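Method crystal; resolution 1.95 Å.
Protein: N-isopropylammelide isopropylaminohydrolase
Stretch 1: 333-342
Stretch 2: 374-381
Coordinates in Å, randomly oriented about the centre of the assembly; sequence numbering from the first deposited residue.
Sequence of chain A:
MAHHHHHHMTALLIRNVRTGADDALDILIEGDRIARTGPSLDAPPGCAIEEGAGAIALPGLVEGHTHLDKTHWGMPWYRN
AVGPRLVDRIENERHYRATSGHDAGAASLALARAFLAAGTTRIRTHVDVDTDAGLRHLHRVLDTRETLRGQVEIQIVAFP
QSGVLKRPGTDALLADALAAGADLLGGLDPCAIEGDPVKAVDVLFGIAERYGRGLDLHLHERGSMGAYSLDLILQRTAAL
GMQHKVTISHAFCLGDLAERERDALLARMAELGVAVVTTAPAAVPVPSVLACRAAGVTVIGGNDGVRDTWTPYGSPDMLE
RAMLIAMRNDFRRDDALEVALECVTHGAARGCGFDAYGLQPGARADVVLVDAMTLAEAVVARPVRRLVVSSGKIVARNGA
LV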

# COMPACT_ATOMS: atom_id res chain seq x y z
N ARG A 333 -2.44 -23.22 -6.03
CA ARG A 333 -3.07 -23.20 -7.35
C ARG A 333 -2.74 -21.90 -8.07
O ARG A 333 -2.57 -20.84 -7.45
CB ARG A 333 -4.59 -23.33 -7.22
CG ARG A 333 -5.09 -24.59 -6.51
CD ARG A 333 -6.58 -24.46 -6.15
NE ARG A 333 -7.34 -23.97 -7.29
CZ ARG A 333 -8.00 -24.76 -8.14
NH1 ARG A 333 -8.04 -26.07 -7.95
NH2 ARG A 333 -8.63 -24.22 -9.17
N ASP A 334 -2.68 -21.97 -9.41
CA ASP A 334 -2.45 -20.77 -10.20
C ASP A 334 -3.47 -19.68 -9.88
O ASP A 334 -3.12 -18.51 -9.74
CB ASP A 334 -2.49 -21.09 -11.70
CG ASP A 334 -1.22 -21.73 -12.21
OD1 ASP A 334 -0.46 -22.29 -11.39
OD2 ASP A 334 -0.99 -21.69 -13.43
N ASP A 335 -4.75 -20.05 -9.79
CA ASP A 335 -5.74 -19.00 -9.59
C ASP A 335 -5.64 -18.40 -8.18
O ASP A 335 -5.99 -17.23 -7.98
CB ASP A 335 -7.16 -19.51 -9.90
CG ASP A 335 -7.55 -20.77 -9.14
OD1 ASP A 335 -7.05 -21.01 -8.01
OD2 ASP A 335 -8.39 -21.52 -9.67
N ALA A 336 -5.13 -19.17 -7.21
CA ALA A 336 -4.88 -18.59 -5.90
C ALA A 336 -3.71 -17.62 -5.94
O ALA A 336 -3.75 -16.56 -5.29
CB ALA A 336 -4.62 -19.70 -4.87
N LEU A 337 -2.64 -17.95 -6.68
CA LEU A 337 -1.55 -17.00 -6.87
C LEU A 337 -2.06 -15.71 -7.52
O LEU A 337 -1.58 -14.62 -7.22
CB LEU A 337 -0.44 -17.62 -7.71
CG LEU A 337 0.69 -18.28 -6.89
CD1 LEU A 337 0.12 -19.25 -5.87
CD2 LEU A 337 1.63 -19.01 -7.82
N GLU A 338 -3.03 -15.83 -8.43
CA GLU A 338 -3.58 -14.62 -9.04
C GLU A 338 -4.41 -13.83 -8.04
O GLU A 338 -4.48 -12.60 -8.14
CB GLU A 338 -4.41 -15.00 -10.27
CG GLU A 338 -3.54 -15.57 -11.39
CD GLU A 338 -4.32 -15.93 -12.63
OE1 GLU A 338 -5.39 -15.33 -12.85
OE2 GLU A 338 -3.87 -16.82 -13.39
N VAL A 339 -5.02 -14.50 -7.06
CA VAL A 339 -5.68 -13.78 -5.98
C VAL A 339 -4.65 -13.00 -5.18
O VAL A 339 -4.89 -11.85 -4.79
CB VAL A 339 -6.47 -14.75 -5.08
CG1 VAL A 339 -6.92 -14.02 -3.81
CG2 VAL A 339 -7.66 -15.31 -5.83
N ALA A 340 -3.49 -13.60 -4.92
CA ALA A 340 -2.45 -12.87 -4.21
C ALA A 340 -1.95 -11.69 -5.04
O ALA A 340 -1.74 -10.59 -4.50
CB ALA A 340 -1.29 -13.81 -3.85
N LEU A 341 -1.80 -11.88 -6.35
CA LEU A 341 -1.39 -10.77 -7.21
C LEU A 341 -2.43 -9.65 -7.21
O LEU A 341 -2.08 -8.46 -7.28
CB LEU A 341 -1.14 -11.28 -8.63
CG LEU A 341 -0.71 -10.25 -9.69
CD1 LEU A 341 0.63 -9.64 -9.31
CD2 LEU A 341 -0.63 -10.91 -11.07
N GLU A 342 -3.71 -10.00 -7.13
CA GLU A 342 -4.75 -8.99 -7.02
C GLU A 342 -4.54 -8.08 -5.80
O GLU A 342 -4.88 -6.89 -5.85
CB GLU A 342 -6.13 -9.67 -6.96
CG GLU A 342 -7.29 -8.69 -6.99
CD GLU A 342 -8.66 -9.37 -6.96
OE1 GLU A 342 -8.77 -10.52 -6.49
OE2 GLU A 342 -9.63 -8.72 -7.41
N THR A 374 3.14 -17.00 -17.38
CA THR A 374 1.84 -16.86 -16.74
C THR A 374 1.95 -15.83 -15.62
O THR A 374 3.04 -15.51 -15.15
CB THR A 374 1.33 -18.19 -16.15
OG1 THR A 374 2.23 -18.63 -15.12
CG2 THR A 374 1.23 -19.28 -17.23
N LEU A 375 0.79 -15.32 -15.18
CA LEU A 375 0.77 -14.46 -14.01
C LEU A 375 1.29 -15.18 -12.77
O LEU A 375 1.97 -14.58 -11.94
CB LEU A 375 -0.65 -13.93 -13.74
CG LEU A 375 -1.33 -13.06 -14.80
CD1 LEU A 375 -2.77 -12.78 -14.43
CD2 LEU A 375 -0.58 -11.75 -14.97
N ALA A 376 0.94 -16.46 -12.61
CA ALA A 376 1.42 -17.22 -11.46
C ALA A 376 2.94 -17.31 -11.47
O ALA A 376 3.59 -17.13 -10.43
CB ALA A 376 0.79 -18.61 -11.44
N GLU A 377 3.54 -17.55 -12.65
CA GLU A 377 4.99 -17.54 -12.75
C GLU A 377 5.57 -16.19 -12.34
O GLU A 377 6.58 -16.13 -11.63
CB GLU A 377 5.45 -17.89 -14.17
CG GLU A 377 6.97 -17.92 -14.30
CD GLU A 377 7.46 -17.97 -15.75
OE1 GLU A 377 6.69 -18.37 -16.66
OE2 GLU A 377 8.63 -17.61 -15.99
N ALA A 378 4.95 -15.09 -12.79
CA ALA A 378 5.45 -13.77 -12.43
C ALA A 378 5.46 -13.58 -10.92
O ALA A 378 6.37 -12.94 -10.37
CB ALA A 378 4.61 -12.68 -13.09
N VAL A 379 4.44 -14.10 -10.22
CA VAL A 379 4.41 -13.98 -8.76
C VAL A 379 5.60 -14.70 -8.13
O VAL A 379 6.33 -14.13 -7.30
CB VAL A 379 3.07 -14.49 -8.20
CG1 VAL A 379 3.16 -14.61 -6.67
CG2 VAL A 379 1.94 -13.55 -8.59
N VAL A 380 5.83 -15.96 -8.50
CA VAL A 380 6.87 -16.70 -7.76
C VAL A 380 8.27 -16.41 -8.31
O VAL A 380 9.25 -16.42 -7.55
CB VAL A 380 6.60 -18.21 -7.75
CG1 VAL A 380 5.20 -18.51 -7.23
CG2 VAL A 380 6.85 -18.84 -9.11
N ALA A 381 8.41 -16.16 -9.61
CA ALA A 381 9.73 -15.93 -10.17
C ALA A 381 10.19 -14.49 -10.03
O ALA A 381 11.40 -14.23 -10.07
CB ALA A 381 9.78 -16.31 -11.65
O HOH W 1 -1.45 -17.65 -13.97

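Two helices, 334-342 and 375-381, pack against each other with their axes 8.7 Å apart at closest approach and inclined at 64°. The contact buries 417 Å² in total. No direct hydrogen bond crosses it, and most of the touching side chains are apolar. L337, V379 and A376 have the most surface covered by the opposite stretch.

L337 points its CA-to-CB bond toward the second helix and meets three residues there. Its CD2 lies 3.7 Å from A376 CB and also 3.7 Å from V380 CG1. On V379 the side-chain approach is looser, with L337 CG 4.4 Å from V379 CG1. The leucine chi1 of -94° lies between the usual wells.

V379 sits between L337 and L341, one helical turn apart on the first helix. Its CG2 is 3.8 Å from L341 CB and 3.9 Å from the backbone oxygen L337 O. That oxygen already accepts the helical hydrogen bond from L341 N, at 2.9 Å, so the methyl group packs beside a satisfied carbonyl. L341 also reaches L375, with 4.0 Å between L341 CD2 and L375 CD2.

A376 has a short side chain, and the backbones come close beside it: the CA atoms of D334 and A376 are 5.4 Å apart. A376 CB also touches D334, 3.8 Å from D334 CG.

The backbone of A376 takes part in a water bridge. A376 N donates to water 1 at 3.0 Å, and the water donates to E338 OE2 at 2.6 Å. As A376 is in the first turn of its helix, its N has no helical carbonyl partner within the stretch. The same glutamate packs against L375, with E338 CD 3.9 Å from L375 CD1. At the start of this helix, T374 OG1 caps E377 N at 3.0 Å.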